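Local atomic coordinates of bitiscetin (Bitis arietans, PDB entry 1JWI), a protein that binds von Willebrand factor and induces its interaction, through the A1 domain, with platelet GPIbalpha, so that platelets aggregate. Residues 23-28 / 67-71; 62-66 / 105-109; 96-102 / 113-117. One frame throughout, in Å; residues are numbered along the deposited sequence.

Contact 1: residues 23-28 / 67-71; sequences GTWEDA and WIGLR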
loop_
_atom_site.group_PDB
_atom_site.type_symbol
_atom_site.label_atom_id
_atom_site.label_comp_id
_atom_site.label_asym_id
_atom_site.label_seq_id
_atom_site.Cartn_x
_atom_site.Cartn_y
_atom_site.Cartn_z
ATOM N N GLY A 23 20.623 -2.879 1.914
ATOM C CA GLY A 23 20.226 -2.716 3.303
ATOM C C GLY A 23 18.751 -2.404 3.405
ATOM O O GLY A 23 18.119 -2.060 2.403
ATOM N N THR A 24 18.193 -2.531 4.604
ATOM C CA THR A 24 16.785 -2.231 4.799
ATOM C C THR A 24 16.665 -0.717 4.699
ATOM O O THR A 24 17.662 -0.009 4.827
ATOM C CB THR A 24 16.285 -2.702 6.185
ATOM O OG1 THR A 24 16.895 -1.915 7.214
ATOM C CG2 THR A 24 16.632 -4.168 6.403
ATOM N N TRP A 25 15.452 -0.223 4.465
ATOM C CA TRP A 25 15.236 1.213 4.331
ATOM C C TRP A 25 15.816 1.968 5.523
ATOM O O TRP A 25 16.538 2.951 5.354
ATOM C CB TRP A 25 13.741 1.521 4.209
ATOM C CG TRP A 25 13.448 2.951 3.850
ATOM C CD1 TRP A 25 13.355 3.483 2.592
ATOM C CD2 TRP A 25 13.186 4.027 4.760
ATOM N NE1 TRP A 25 13.041 4.824 2.666
ATOM C CE2 TRP A 25 12.933 5.183 3.985
ATOM C CE3 TRP A 25 13.137 4.127 6.160
ATOM C CZ2 TRP A 25 12.634 6.424 4.561
ATOM C CZ3 TRP A 25 12.839 5.363 6.732
ATOM C CH2 TRP A 25 12.590 6.495 5.929
ATOM N N GLU A 26 15.505 1.502 6.726
ATOM C CA GLU A 26 15.989 2.160 7.936
ATOM C C GLU A 26 17.520 2.193 8.009
ATOM O O GLU A 26 18.103 3.242 8.290
ATOM C CB GLU A 26 15.406 1.477 9.182
ATOM C CG GLU A 26 15.172 2.446 10.338
ATOM C CD GLU A 26 14.397 1.828 11.495
ATOM O OE1 GLU A 26 13.299 1.276 11.259
ATOM O OE2 GLU A 26 14.884 1.904 12.643
ATOM N N ASP A 27 18.173 1.059 7.757
ATOM C CA ASP A 27 19.634 1.029 7.797
ATOM C C ASP A 27 20.191 1.964 6.732
ATOM O O ASP A 27 21.190 2.655 6.945
ATOM C CB ASP A 27 20.173 -0.385 7.542
ATOM C CG ASP A 27 19.830 -1.361 8.659
ATOM O OD1 ASP A 27 19.739 -0.933 9.831
ATOM O OD2 ASP A 27 19.669 -2.562 8.360
ATOM N N ALA A 28 19.532 1.976 5.577
ATOM C CA ALA A 28 19.958 2.819 4.472
ATOM C C ALA A 28 20.007 4.276 4.920
ATOM O O ALA A 28 21.019 4.950 4.735
ATOM C CB ALA A 28 19.006 2.648 3.286
ATOM N N TRP A 67 16.192 2.225 -2.850
ATOM C CA TRP A 67 15.585 3.065 -1.818
ATOM C C TRP A 67 15.792 4.563 -1.995
ATOM O O TRP A 67 16.894 5.012 -2.335
ATOM C CB TRP A 67 16.154 2.719 -0.430
ATOM C CG TRP A 67 15.779 1.380 0.123
ATOM C CD1 TRP A 67 16.624 0.457 0.673
ATOM C CD2 TRP A 67 14.459 0.842 0.251
ATOM N NE1 TRP A 67 15.910 -0.621 1.138
ATOM C CE2 TRP A 67 14.579 -0.411 0.893
ATOM C CE3 TRP A 67 13.185 1.298 -0.111
ATOM C CZ2 TRP A 67 13.471 -1.216 1.180
ATOM C CZ3 TRP A 67 12.081 0.495 0.175
ATOM C CH2 TRP A 67 12.234 -0.745 0.814
ATOM N N ILE A 68 14.728 5.327 -1.762
ATOM C CA ILE A 68 14.798 6.786 -1.766
ATOM C C ILE A 68 14.209 7.173 -0.401
ATOM O O ILE A 68 13.646 6.316 0.289
ATOM C CB ILE A 68 14.006 7.469 -2.921
ATOM C CG1 ILE A 68 12.564 6.976 -2.975
ATOM C CG2 ILE A 68 14.737 7.247 -4.242
ATOM C CD1 ILE A 68 11.739 7.736 -4.021
ATOM N N GLY A 69 14.328 8.436 -0.014
ATOM C CA GLY A 69 13.870 8.845 1.308
ATOM C C GLY A 69 12.406 9.045 1.648
ATOM O O GLY A 69 12.108 9.704 2.636
ATOM N N LEU A 70 11.495 8.472 0.875
ATOM C CA LEU A 70 10.072 8.651 1.137
ATOM C C LEU A 70 9.459 7.499 1.935
ATOM O O LEU A 70 9.736 6.332 1.652
ATOM C CB LEU A 70 9.340 8.805 -0.192
ATOM C CG LEU A 70 7.884 9.241 -0.122
ATOM C CD1 LEU A 70 7.794 10.651 0.453
ATOM C CD2 LEU A 70 7.287 9.195 -1.527
ATOM N N ARG A 71 8.629 7.831 2.928
ATOM C CA ARG A 71 7.967 6.822 3.757
ATOM C C ARG A 71 6.545 7.219 4.177
ATOM O O ARG A 71 6.257 8.398 4.407
ATOM C CB ARG A 71 8.783 6.531 5.024
ATOM C CG ARG A 71 8.188 5.405 5.880
ATOM C CD ARG A 71 9.104 4.955 7.024
ATOM N NE ARG A 71 9.235 5.953 8.082
ATOM C CZ ARG A 71 9.912 5.764 9.213
ATOM N NH1 ARG A 71 10.524 4.610 9.442
ATOM N NH2 ARG A 71 9.978 6.730 10.121
#

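Contact 2: residues 62-66 / 105-109; sequences FVYDA and VHTEY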
loop_
_atom_site.group_PDB
_atom_site.type_symbol
_atom_site.label_atom_id
_atom_site.label_comp_id
_atom_site.label_asym_id
_atom_site.label_seq_id
_atom_site.Cartn_x
_atom_site.Cartn_y
_atom_site.Cartn_z
ATOM N N PHE A 62 19.214 -4.414 -14.296
ATOM C CA PHE A 62 18.106 -3.937 -13.473
ATOM C C PHE A 62 17.446 -5.109 -12.734
ATOM O O PHE A 62 16.484 -5.693 -13.230
ATOM C CB PHE A 62 17.044 -3.238 -14.343
ATOM C CG PHE A 62 17.561 -2.058 -15.138
ATOM C CD1 PHE A 62 18.471 -2.241 -16.180
ATOM C CD2 PHE A 62 17.106 -0.767 -14.866
ATOM C CE1 PHE A 62 18.921 -1.158 -16.941
ATOM C CE2 PHE A 62 17.549 0.325 -15.622
ATOM C CZ PHE A 62 18.461 0.126 -16.664
ATOM N N VAL A 63 17.957 -5.451 -11.555
ATOM C CA VAL A 63 17.390 -6.553 -10.783
ATOM C C VAL A 63 16.858 -6.129 -9.417
ATOM O O VAL A 63 16.086 -6.847 -8.797
ATOM C CB VAL A 63 18.426 -7.662 -10.557
ATOM C CG1 VAL A 63 18.847 -8.250 -11.887
ATOM C CG2 VAL A 63 19.627 -7.103 -9.814
ATOM N N TYR A 64 17.278 -4.962 -8.947
ATOM C CA TYR A 64 16.831 -4.481 -7.644
ATOM C C TYR A 64 16.170 -3.122 -7.751
ATOM O O TYR A 64 16.441 -2.365 -8.679
ATOM C CB TYR A 64 18.012 -4.318 -6.684
ATOM C CG TYR A 64 18.762 -5.572 -6.313
ATOM C CD1 TYR A 64 18.173 -6.559 -5.529
ATOM C CD2 TYR A 64 20.093 -5.743 -6.701
ATOM C CE1 TYR A 64 18.894 -7.690 -5.134
ATOM C CE2 TYR A 64 20.818 -6.865 -6.314
ATOM C CZ TYR A 64 20.214 -7.832 -5.530
ATOM O OH TYR A 64 20.931 -8.942 -5.141
ATOM N N ASP A 65 15.295 -2.826 -6.795
ATOM C CA ASP A 65 14.681 -1.513 -6.733
ATOM C C ASP A 65 15.730 -0.741 -5.926
ATOM O O ASP A 65 16.653 -1.345 -5.370
ATOM C CB ASP A 65 13.355 -1.549 -5.964
ATOM C CG ASP A 65 12.299 -2.417 -6.645
ATOM O OD1 ASP A 65 12.092 -3.564 -6.202
ATOM O OD2 ASP A 65 11.686 -1.957 -7.622
ATOM N N ALA A 66 15.609 0.577 -5.858
ATOM C CA ALA A 66 16.570 1.364 -5.091
ATOM C C ALA A 66 15.845 2.304 -4.132
ATOM O O ALA A 66 14.975 3.070 -4.542
ATOM C CB ALA A 66 17.468 2.155 -6.034
ATOM N N VAL A 105 12.257 -0.786 -10.438
ATOM C CA VAL A 105 13.100 -1.410 -11.453
ATOM C C VAL A 105 12.344 -1.659 -12.763
ATOM O O VAL A 105 12.925 -1.592 -13.849
ATOM C CB VAL A 105 13.655 -2.761 -10.956
ATOM C CG1 VAL A 105 12.544 -3.811 -10.930
ATOM C CG2 VAL A 105 14.811 -3.211 -11.841
ATOM N N HIS A 106 11.046 -1.924 -12.654
ATOM C CA HIS A 106 10.223 -2.217 -13.819
ATOM C C HIS A 106 9.981 -1.050 -14.769
ATOM O O HIS A 106 9.543 -1.250 -15.903
ATOM C CB HIS A 106 8.896 -2.819 -13.353
ATOM C CG HIS A 106 9.066 -4.118 -12.627
ATOM N ND1 HIS A 106 8.368 -4.429 -11.480
ATOM C CD2 HIS A 106 9.866 -5.181 -12.879
ATOM C CE1 HIS A 106 8.733 -5.626 -11.055
ATOM N NE2 HIS A 106 9.642 -6.105 -11.887
ATOM N N THR A 107 10.262 0.166 -14.320
ATOM C CA THR A 107 10.086 1.336 -15.176
ATOM C C THR A 107 11.477 1.942 -15.398
ATOM O O THR A 107 11.620 3.089 -15.811
ATOM C CB THR A 107 9.127 2.386 -14.529
ATOM O OG1 THR A 107 9.641 2.803 -13.258
ATOM C CG2 THR A 107 7.728 1.794 -14.332
ATOM N N GLU A 108 12.493 1.129 -15.126
ATOM C CA GLU A 108 13.892 1.525 -15.255
ATOM C C GLU A 108 14.176 2.728 -14.362
ATOM O O GLU A 108 14.805 3.705 -14.776
ATOM C CB GLU A 108 14.243 1.826 -16.723
ATOM C CG GLU A 108 13.901 0.674 -17.660
ATOM C CD GLU A 108 14.775 0.623 -18.905
ATOM O OE1 GLU A 108 14.978 1.680 -19.542
ATOM O OE2 GLU A 108 15.244 -0.487 -19.246
ATOM N N TYR A 109 13.683 2.641 -13.130
ATOM C CA TYR A 109 13.868 3.682 -12.132
ATOM C C TYR A 109 13.242 5.021 -12.504
ATOM O O TYR A 109 13.682 6.073 -12.031
ATOM C CB TYR A 109 15.363 3.855 -11.846
ATOM C CG TYR A 109 16.056 2.556 -11.515
ATOM C CD1 TYR A 109 15.485 1.647 -10.624
ATOM C CD2 TYR A 109 17.293 2.243 -12.074
ATOM C CE1 TYR A 109 16.127 0.452 -10.296
ATOM C CE2 TYR A 109 17.947 1.049 -11.754
ATOM C CZ TYR A 109 17.357 0.162 -10.863
ATOM O OH TYR A 109 17.996 -1.012 -10.529
#

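Contact 3: residues 96-102 / 113-117; sequences EPTKCFG and TDLPC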
loop_
_atom_site.group_PDB
_atom_site.type_symbol
_atom_site.label_atom_id
_atom_site.label_comp_id
_atom_site.label_asym_id
_atom_site.label_seq_id
_atom_site.Cartn_x
_atom_site.Cartn_y
_atom_site.Cartn_z
ATOM N N GLU A 96 1.570 -8.157 4.075
ATOM C CA GLU A 96 2.903 -7.564 4.106
ATOM C C GLU A 96 2.782 -6.058 3.845
ATOM O O GLU A 96 2.635 -5.630 2.701
ATOM C CB GLU A 96 3.789 -8.212 3.036
ATOM C CG GLU A 96 5.281 -8.006 3.256
ATOM C CD GLU A 96 6.122 -8.633 2.160
ATOM O OE1 GLU A 96 7.346 -8.784 2.365
ATOM O OE2 GLU A 96 5.565 -8.966 1.088
ATOM N N PRO A 97 2.814 -5.241 4.911
ATOM C CA PRO A 97 2.708 -3.788 4.752
ATOM C C PRO A 97 3.841 -3.246 3.890
ATOM O O PRO A 97 4.983 -3.695 4.000
ATOM C CB PRO A 97 2.787 -3.276 6.188
ATOM C CG PRO A 97 2.159 -4.406 6.976
ATOM C CD PRO A 97 2.801 -5.614 6.336
ATOM N N THR A 98 3.518 -2.281 3.036
ATOM C CA THR A 98 4.506 -1.670 2.151
ATOM C C THR A 98 4.464 -0.164 2.427
ATOM O O THR A 98 3.667 0.559 1.828
ATOM C CB THR A 98 4.150 -1.951 0.668
ATOM O OG1 THR A 98 2.752 -1.681 0.451
ATOM C CG2 THR A 98 4.446 -3.408 0.314
ATOM N N LYS A 99 5.321 0.304 3.331
ATOM C CA LYS A 99 5.304 1.717 3.707
ATOM C C LYS A 99 6.518 2.543 3.304
ATOM O O LYS A 99 6.545 3.752 3.530
ATOM C CB LYS A 99 5.068 1.823 5.222
ATOM C CG LYS A 99 3.826 1.041 5.652
ATOM C CD LYS A 99 3.629 1.001 7.148
ATOM C CE LYS A 99 2.997 2.275 7.663
ATOM N NZ LYS A 99 2.743 2.151 9.120
ATOM N N CYS A 100 7.507 1.893 2.702
ATOM C CA CYS A 100 8.722 2.566 2.251
ATOM C C CYS A 100 8.738 2.605 0.719
ATOM O O CYS A 100 8.250 1.678 0.064
ATOM C CB CYS A 100 9.966 1.835 2.777
ATOM S SG CYS A 100 10.212 2.068 4.570
ATOM N N PHE A 101 9.311 3.663 0.154
ATOM C CA PHE A 101 9.359 3.815 -1.297
ATOM C C PHE A 101 10.737 3.741 -1.933
ATOM O O PHE A 101 11.745 4.115 -1.331
ATOM C CB PHE A 101 8.686 5.125 -1.713
ATOM C CG PHE A 101 7.202 5.141 -1.471
ATOM C CD1 PHE A 101 6.697 5.335 -0.184
ATOM C CD2 PHE A 101 6.303 4.935 -2.523
ATOM C CE1 PHE A 101 5.315 5.322 0.054
ATOM C CE2 PHE A 101 4.923 4.918 -2.299
ATOM C CZ PHE A 101 4.428 5.110 -1.013
ATOM N N GLY A 102 10.757 3.260 -3.174
ATOM C CA GLY A 102 11.999 3.139 -3.904
ATOM C C GLY A 102 11.771 3.316 -5.392
ATOM O O GLY A 102 10.626 3.351 -5.858
ATOM N N THR A 113 7.660 3.225 -6.280
ATOM C CA THR A 113 6.792 2.121 -5.876
ATOM C C THR A 113 6.898 1.844 -4.372
ATOM O O THR A 113 7.949 2.062 -3.770
ATOM C CB THR A 113 7.152 0.833 -6.676
ATOM O OG1 THR A 113 6.180 -0.190 -6.417
ATOM C CG2 THR A 113 8.532 0.333 -6.295
ATOM N N ASP A 114 5.802 1.380 -3.773
ATOM C CA ASP A 114 5.773 1.064 -2.345
ATOM C C ASP A 114 6.317 -0.341 -2.129
ATOM O O ASP A 114 5.918 -1.277 -2.814
ATOM C CB ASP A 114 4.346 1.159 -1.798
ATOM C CG ASP A 114 3.379 0.265 -2.539
ATOM O OD1 ASP A 114 2.745 -0.596 -1.887
ATOM O OD2 ASP A 114 3.258 0.420 -3.770
ATOM N N LEU A 115 7.216 -0.482 -1.159
ATOM C CA LEU A 115 7.858 -1.763 -0.872
ATOM C C LEU A 115 7.957 -2.065 0.618
ATOM O O LEU A 115 7.803 -1.177 1.453
ATOM C CB LEU A 115 9.278 -1.753 -1.448
ATOM C CG LEU A 115 9.436 -1.488 -2.946
ATOM C CD1 LEU A 115 10.866 -1.054 -3.257
ATOM C CD2 LEU A 115 9.067 -2.751 -3.703
ATOM N N PRO A 116 8.223 -3.335 0.970
ATOM C CA PRO A 116 8.350 -3.715 2.381
ATOM C C PRO A 116 9.609 -3.027 2.901
ATOM O O PRO A 116 10.681 -3.190 2.328
ATOM C CB PRO A 116 8.519 -5.236 2.322
ATOM C CG PRO A 116 7.826 -5.614 1.041
ATOM C CD PRO A 116 8.277 -4.524 0.102
ATOM N N CYS A 117 9.480 -2.259 3.975
ATOM C CA CYS A 117 10.618 -1.544 4.536
ATOM C C CYS A 117 11.762 -2.465 4.960
ATOM O O CYS A 117 12.910 -2.032 5.042
ATOM C CB CYS A 117 10.177 -0.725 5.743
ATOM S SG CYS A 117 9.031 0.648 5.401
HETATM O O HOH W 1 6.742 -1.880 5.148
#

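Contact 1: residues 23-28 / 67-71
Trp25 turns the edge of its indole to the face of Trp67, and the two exchange no hydrogen bond with each other; each indole N-H is spent on a backbone carbonyl of the opposite segment. Trp67 NE1 gives to Gly23 O at 2.9 Å, with the oxygen in the indole plane, and Trp25 NE1 gives to Ile68 O at 2.9 Å, here with the oxygen tilted out of the ring plane. These two bonds fix the rotation of both rings, whose planes stand at 88°. Trp25 CB lies over the centre of the six-membered ring of Trp67, 4.0 Å from its centroid, while Trp25 CD1 comes to 3.5 Å from Trp67 CE3. With CG anti to the backbone N (chi1 -171°), the Trp25 indole reaches past Trp67 to the corner at Gly69. One face of its far six-membered ring takes Arg71 CD, 4.2 Å from the centroid, and the Arg71 guanidinium passes Trp25 CZ3 with its plane 29° from the ring; Glu73 forms a salt bridge with that guanidinium. Behind this shell, Thr24 caps helix 25-34, its OG1 accepting from Asp27 N, and the backbones of Trp25 and Cys117 are hydrogen-bonded. Cys100 touches both tryptophans. Leu70 and Arg71 also pair with a strand of the partner chain, which extends the sheet. The arrangement joins the first helix to strand 66-72 in the buried centre of a C-type lectin-like domain.

Contact 2: residues 62-66 / 105-109
Tyr109 OH gives its hydrogen to Tyr64 O at 2.8 Å, approaching in the carbonyl plane, and the same oxygen lies 3.6 Å from Val105 CB. A second bond runs in the same sense, from 105-109 to 62-66: Val105 N donates to Asp65 OD2 at 3.1 Å, nearly straight, meeting the oxygen on its anti side but 33° out of the carboxylate plane. Asp65 thus holds the start of the short 3-10 turn at 105-106. Val105 packs beside both bonds, its CB near Tyr64 O and Asp65 OD2; CG2, anti to the backbone N, turns to Phe62, where it lies 3.4 Å from Phe62 CB. Both segments are loops of the C-type lectin-like domain, one leading from helix 45-58 into strand 66-72, the other linking strands 100-103 and 112-115. The Phe62 ring lies nearly parallel to that of Tyr109, the planes 26° apart, but slid so far that they barely overlap; Phe62 CD2 and Tyr109 CE2 are 3.7 Å apart. Glu108 lays its carboxylate over one face of Phe62, with the planes 6° apart and OE2 offset toward the rim, 4.2 Å from Phe62 CZ. Helix 45-58 backs the aromatic pair: Ser56 touches both side chains, and Thr52 OG1 hydrogen-bonds to Tyr109 O.

Contact 3: residues 96-102 / 113-117
Asp114 reaches across to Thr98 and Phe101 from the middle of strand 112-115. Its CB packs 3.8 Å from Phe101 CE2, and behind it CA sits over one face of that ring, 4.2 Å from the centroid. Chi1 of 57° sets Asp114 CG between its own backbone N and carbonyl carbon, and this directs the carboxylate to Thr98. At the tip, OD1 uses its anti lone pair to accept from Thr98 OG1 at 2.6 Å; a polar side chain of the partner chain also hydrogen-bonds to OD1, so two groups grip this oxygen. An aromatic side chain of that chain meets Phe101 edge to face. Asp114 N is buried by the contact without a partner. Beneath these side chains the backbones pair antiparallel. Leu115 N donates to Cys100 O at 2.7 Å, whereas the return bond from Cys100 N is weak; Gly102 and Thr113 exchange two bonds. At the open end of the hairpin, one water receives from Lys99 N and Cys117 N and donates to Pro97 O, bridging the segments. Glu96 OE1 rests against Pro116 CG at 3.5 Å. On the face opposite Phe101 and Asp114, the disulfide joins Cys100 SG to Cys117 SG (2.0 Å, chi3 97°). A beta hairpin locked at its open end by a disulfide is a hallmark of C-type lectin-like domains.

How the contacts relate
All three contacts lie within the C-type lectin domain range. Contacts 1 and 2 share the run into and along strand 66-72, and contact 3 lies on the neighbouring strands of the same three-stranded sheet. The segments of contacts 1 and 2 adjoin in sequence, their centres 15 Å apart. Contacts 1 and 3 are the closest, 10 Å between centres, and touch directly: Leu70 O probably accepts from Phe101 N, and Trp67 CH2 packs on Pro116 O. Contact 2, 14 Å from contact 3, involves the hairpin's connecting loop; Asp65 packs on Leu115. Along the chain contact 1 closes before contact 3 opens, while contact 2 interlaces with both. Contacts 1 and 3 also reach the partner chain of the heterodimer.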